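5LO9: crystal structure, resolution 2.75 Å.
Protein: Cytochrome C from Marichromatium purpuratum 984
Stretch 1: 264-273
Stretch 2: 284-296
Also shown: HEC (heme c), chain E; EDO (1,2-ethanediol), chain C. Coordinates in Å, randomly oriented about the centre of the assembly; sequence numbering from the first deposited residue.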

# COMPACT_ATOMS: atom_id res chain seq x y z
N GLY A 264 -1.49 11.75 9.83
CA GLY A 264 -2.59 10.97 9.30
C GLY A 264 -3.64 10.69 10.36
O GLY A 264 -4.84 10.69 10.09
N ALA A 265 -3.20 10.46 11.59
CA ALA A 265 -4.18 10.29 12.66
C ALA A 265 -4.95 11.57 12.90
O ALA A 265 -6.13 11.52 13.24
CB ALA A 265 -3.51 9.89 13.96
N ARG A 266 -4.32 12.72 12.72
CA ARG A 266 -5.09 13.94 12.95
C ARG A 266 -5.96 14.31 11.75
O ARG A 266 -7.07 14.83 11.94
CB ARG A 266 -4.12 15.06 13.37
CG ARG A 266 -4.07 16.34 12.59
CD ARG A 266 -3.70 17.54 13.50
NE ARG A 266 -4.74 18.56 13.33
CZ ARG A 266 -5.41 19.16 14.31
NH1 ARG A 266 -5.14 18.84 15.58
NH2 ARG A 266 -6.37 20.07 14.02
N LEU A 267 -5.55 13.99 10.53
CA LEU A 267 -6.44 14.20 9.40
C LEU A 267 -7.64 13.28 9.47
O LEU A 267 -8.73 13.63 9.02
CB LEU A 267 -5.70 13.96 8.11
CG LEU A 267 -4.52 14.85 7.74
CD1 LEU A 267 -4.01 14.45 6.34
CD2 LEU A 267 -4.95 16.28 7.76
N PHE A 268 -7.44 12.07 9.98
CA PHE A 268 -8.54 11.12 10.14
C PHE A 268 -9.59 11.66 11.11
O PHE A 268 -10.80 11.51 10.88
CB PHE A 268 -7.98 9.79 10.63
CG PHE A 268 -8.84 8.60 10.34
CD1 PHE A 268 -8.68 7.90 9.16
CD2 PHE A 268 -9.78 8.17 11.26
CE1 PHE A 268 -9.46 6.78 8.88
CE2 PHE A 268 -10.55 7.05 10.99
CZ PHE A 268 -10.39 6.35 9.78
N ARG A 269 -9.14 12.26 12.20
CA ARG A 269 -9.98 12.74 13.29
C ARG A 269 -10.50 14.16 13.05
O ARG A 269 -11.59 14.52 13.52
CB ARG A 269 -9.16 12.68 14.59
CG ARG A 269 -9.85 13.15 15.85
CD ARG A 269 -10.96 12.23 16.28
NE ARG A 269 -12.25 12.61 15.71
CZ ARG A 269 -13.42 12.06 16.03
NH1 ARG A 269 -13.51 11.09 16.94
NH2 ARG A 269 -14.51 12.49 15.42
N HIS A 270 -9.76 15.00 12.34
CA HIS A 270 -10.14 16.40 12.17
C HIS A 270 -10.21 16.75 10.69
O HIS A 270 -9.80 17.82 10.28
CB HIS A 270 -9.18 17.31 12.91
CG HIS A 270 -9.07 17.00 14.38
ND1 HIS A 270 -9.96 17.50 15.31
CD2 HIS A 270 -8.20 16.23 15.07
CE1 HIS A 270 -9.62 17.07 16.51
NE2 HIS A 270 -8.56 16.29 16.40
N THR A 271 -10.78 15.83 9.90
CA THR A 271 -10.71 15.93 8.45
C THR A 271 -11.24 17.27 7.96
O THR A 271 -10.71 17.85 7.00
CB THR A 271 -11.51 14.80 7.81
OG1 THR A 271 -11.41 13.60 8.60
CG2 THR A 271 -10.96 14.53 6.43
N ASN A 272 -12.27 17.78 8.62
CA ASN A 272 -13.00 18.93 8.10
C ASN A 272 -12.40 20.26 8.52
O ASN A 272 -12.76 21.29 7.94
CB ASN A 272 -14.45 18.87 8.57
CG ASN A 272 -14.56 19.07 10.05
OD1 ASN A 272 -13.98 18.34 10.84
ND2 ASN A 272 -15.22 20.14 10.43
N THR A 273 -11.49 20.26 9.49
CA THR A 273 -10.93 21.49 10.03
C THR A 273 -9.44 21.66 9.80
O THR A 273 -8.95 22.80 9.90
CB THR A 273 -11.18 21.57 11.54
OG1 THR A 273 -10.42 20.53 12.18
CG2 THR A 273 -12.62 21.36 11.81
FE HEC E . -14.95 5.27 5.02
CHA HEC E . -15.09 1.93 3.94
CHB HEC E . -11.46 5.25 4.69
CHC HEC E . -14.83 8.70 5.85
CHD HEC E . -18.31 5.17 5.74
NA HEC E . -13.55 3.84 4.43
C1A HEC E . -13.81 2.60 4.03
C2A HEC E . -12.60 1.84 3.66
C3A HEC E . -11.53 2.80 3.88
C4A HEC E . -12.22 4.02 4.36
CMA HEC E . -10.08 2.56 3.69
CAA HEC E . -12.52 0.40 3.21
CBA HEC E . -12.80 -0.51 4.40
CGA HEC E . -12.58 -1.97 4.05
O1A HEC E . -12.44 -2.77 5.01
O2A HEC E . -12.58 -2.35 2.84
NB HEC E . -13.46 6.71 5.23
C1B HEC E . -12.13 6.50 5.06
C2B HEC E . -11.33 7.71 5.25
C3B HEC E . -12.32 8.73 5.59
C4B HEC E . -13.60 8.00 5.53
CMB HEC E . -9.85 7.86 5.18
CAB HEC E . -12.07 10.17 5.88
CBB HEC E . -11.51 10.81 4.61
NC HEC E . -16.33 6.69 5.66
C1C HEC E . -16.10 7.98 5.96
C2C HEC E . -17.30 8.68 6.48
C3C HEC E . -18.33 7.63 6.43
C4C HEC E . -17.61 6.44 5.93
CMC HEC E . -17.39 10.12 6.90
CAC HEC E . -19.79 7.66 6.86
CBC HEC E . -20.52 8.82 6.26
ND HEC E . -16.42 3.80 4.84
C1D HEC E . -17.69 3.97 5.18
C2D HEC E . -18.50 2.76 4.96
C3D HEC E . -17.57 1.76 4.41
C4D HEC E . -16.31 2.55 4.39
CMD HEC E . -19.96 2.66 5.23
CAD HEC E . -17.80 0.32 3.99
CBD HEC E . -18.89 0.10 2.92
CGD HEC E . -18.67 0.73 1.52
O1D HEC E . -18.40 1.96 1.36
O2D HEC E . -18.82 -0.02 0.52
C1 EDO C . -4.88 8.71 17.51
O1 EDO C . -6.19 8.98 17.98
C2 EDO C . -4.67 7.19 17.48
O2 EDO C . -4.63 6.47 16.23
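Stretch 2 (284-296) DQTCAGCHLDNGR

Stretch 2 carries the heme-attachment segment of this cytochrome c and packs against the C-terminal end of a helix that runs to Arg269 and against the loop that follows. It enters as an extended segment at Gln285 and Thr286, takes helical phi/psi at Cys287 to Gly289, and reaches a weakly bonded helix at about Leu292 to Gly295, where Asp293, Asn294 and Gly295 have positive phi. The two chains run overall in opposite senses, with Asn272 beside Gln285 at one end and Ala265 beside Asn294 at the other. Thr271 CA lies 4.9 Å from Thr286 CA and Phe268 CA 5.1 Å from Cys287 CA, but Arg269 CA also lies 5.1 Å from Ala288 CA, so the order is not strictly antiparallel.

Three hydrogen bonds join the two stretches. Cys287 N donates to Thr271 OG1 (3.2 Å), whose hydroxyl in turn donates to Leu267 O (2.7 Å), so the threonine links the incoming backbone to the helix. Ala288 N donates to Phe268 O (3.1 Å), a carbonyl near the helix end, and Asn294 ND2 reaches Ala265 O (3.3 Å) almost linearly.

A second group of contacts centres on Phe268, whose side chain leaves sideways but whose ring comes nearer to stretch 2. Cys287 CB sits over one face, 3.4 Å from the ring centroid and nearly on its normal, while Cys287 SG is 4.4 Å from that centroid. The polar Asn294 OD1 (3.2 Å from Phe268 CD2) and His291 CB (3.8 Å from Phe268 CZ) lie at the ring edge. Gly295 has no side chain, which leaves room for the ring: an ideal CB would be 3.3 Å from Phe268 CZ.

Flanking contacts extend the interface. Ala288 CB lies over one face of the Arg269 guanidinium, 3.3 Å from Arg269 CZ, and Thr286 CG2 approaches Asn272 OD1 (3.3 Å).

Heme c holds the same segment through three side chains: Cys287 SG and Cys290 SG are bonded to HEC CAB (1.7 Å) and HEC CAC (2.0 Å), respectively, and His291 NE2 binds HEC FE at 2.2 Å.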

# COMPACT_ATOMS: atom_id res chain seq x y z
N ASP A 284 -19.64 18.47 6.83
CA ASP A 284 -19.29 18.51 8.24
C ASP A 284 -19.15 17.09 8.78
O ASP A 284 -19.86 16.69 9.70
CB ASP A 284 -20.31 19.34 9.03
CG ASP A 284 -20.24 20.84 8.69
OD1 ASP A 284 -19.13 21.32 8.34
OD2 ASP A 284 -21.25 21.55 8.82
N GLN A 285 -18.18 16.37 8.24
CA GLN A 285 -17.91 14.99 8.56
C GLN A 285 -16.42 14.85 8.86
O GLN A 285 -15.63 15.73 8.54
CB GLN A 285 -18.29 14.08 7.41
CG GLN A 285 -19.74 14.21 6.98
CD GLN A 285 -20.77 13.67 7.97
OE1 GLN A 285 -21.75 14.34 8.27
NE2 GLN A 285 -20.58 12.45 8.43
N THR A 286 -16.07 13.73 9.49
CA THR A 286 -14.69 13.29 9.59
C THR A 286 -14.67 11.78 9.40
O THR A 286 -15.66 11.09 9.63
CB THR A 286 -14.03 13.61 10.94
OG1 THR A 286 -14.64 12.82 11.97
CG2 THR A 286 -14.10 15.10 11.31
N CYS A 287 -13.50 11.27 9.01
CA CYS A 287 -13.32 9.83 8.83
C CYS A 287 -13.69 9.12 10.12
O CYS A 287 -14.30 8.05 10.10
CB CYS A 287 -11.87 9.50 8.47
SG CYS A 287 -10.99 10.47 7.17
N ALA A 288 -13.29 9.70 11.25
CA ALA A 288 -13.42 9.06 12.54
C ALA A 288 -14.88 8.85 12.94
O ALA A 288 -15.16 7.99 13.78
CB ALA A 288 -12.71 9.92 13.59
N GLY A 289 -15.79 9.63 12.36
CA GLY A 289 -17.19 9.56 12.75
C GLY A 289 -17.89 8.30 12.28
O GLY A 289 -18.92 7.92 12.84
N CYS A 290 -17.42 7.70 11.20
CA CYS A 290 -17.97 6.44 10.75
C CYS A 290 -17.03 5.26 11.01
O CYS A 290 -17.41 4.12 10.74
CB CYS A 290 -18.29 6.50 9.26
SG CYS A 290 -19.43 7.83 8.79
N HIS A 291 -15.80 5.52 11.48
CA HIS A 291 -14.77 4.50 11.68
C HIS A 291 -14.26 4.71 13.11
O HIS A 291 -13.25 5.38 13.36
CB HIS A 291 -13.62 4.59 10.65
CG HIS A 291 -14.05 4.43 9.23
ND1 HIS A 291 -14.29 3.20 8.66
CD2 HIS A 291 -14.24 5.34 8.24
CE1 HIS A 291 -14.62 3.36 7.38
NE2 HIS A 291 -14.59 4.65 7.10
N LEU A 292 -15.00 4.15 14.06
CA LEU A 292 -14.89 4.58 15.44
C LEU A 292 -13.52 4.25 16.07
O LEU A 292 -12.78 3.35 15.64
CB LEU A 292 -16.01 3.94 16.22
CG LEU A 292 -17.39 4.24 15.68
CD1 LEU A 292 -18.39 3.54 16.54
CD2 LEU A 292 -17.64 5.73 15.66
N ASP A 293 -13.23 4.98 17.14
CA ASP A 293 -11.93 4.91 17.81
C ASP A 293 -10.83 5.25 16.82
O ASP A 293 -9.75 4.65 16.81
CB ASP A 293 -11.68 3.55 18.47
CG ASP A 293 -10.58 3.63 19.53
OD1 ASP A 293 -10.19 4.79 19.85
OD2 ASP A 293 -10.13 2.58 20.05
N ASN A 294 -11.13 6.21 15.95
CA ASN A 294 -10.16 6.75 14.99
C ASN A 294 -9.60 5.65 14.09
O ASN A 294 -8.42 5.65 13.73
CB ASN A 294 -9.05 7.51 15.70
CG ASN A 294 -8.58 8.71 14.90
OD1 ASN A 294 -9.37 9.37 14.21
ND2 ASN A 294 -7.29 9.02 15.02
N GLY A 295 -10.47 4.74 13.69
CA GLY A 295 -10.10 3.69 12.78
C GLY A 295 -9.67 2.42 13.45
O GLY A 295 -9.29 1.49 12.74
N ARG A 296 -9.77 2.32 14.78
CA ARG A 296 -9.28 1.11 15.45
C ARG A 296 -10.35 0.08 15.79
O ARG A 296 -10.00 -1.06 16.09
CB ARG A 296 -8.56 1.47 16.74
CG ARG A 296 -7.45 2.50 16.60
CD ARG A 296 -7.03 2.99 17.94
NE ARG A 296 -5.67 3.50 18.00
CZ ARG A 296 -4.61 2.76 18.27
NH1 ARG A 296 -4.71 1.45 18.48
NH2 ARG A 296 -3.43 3.34 18.32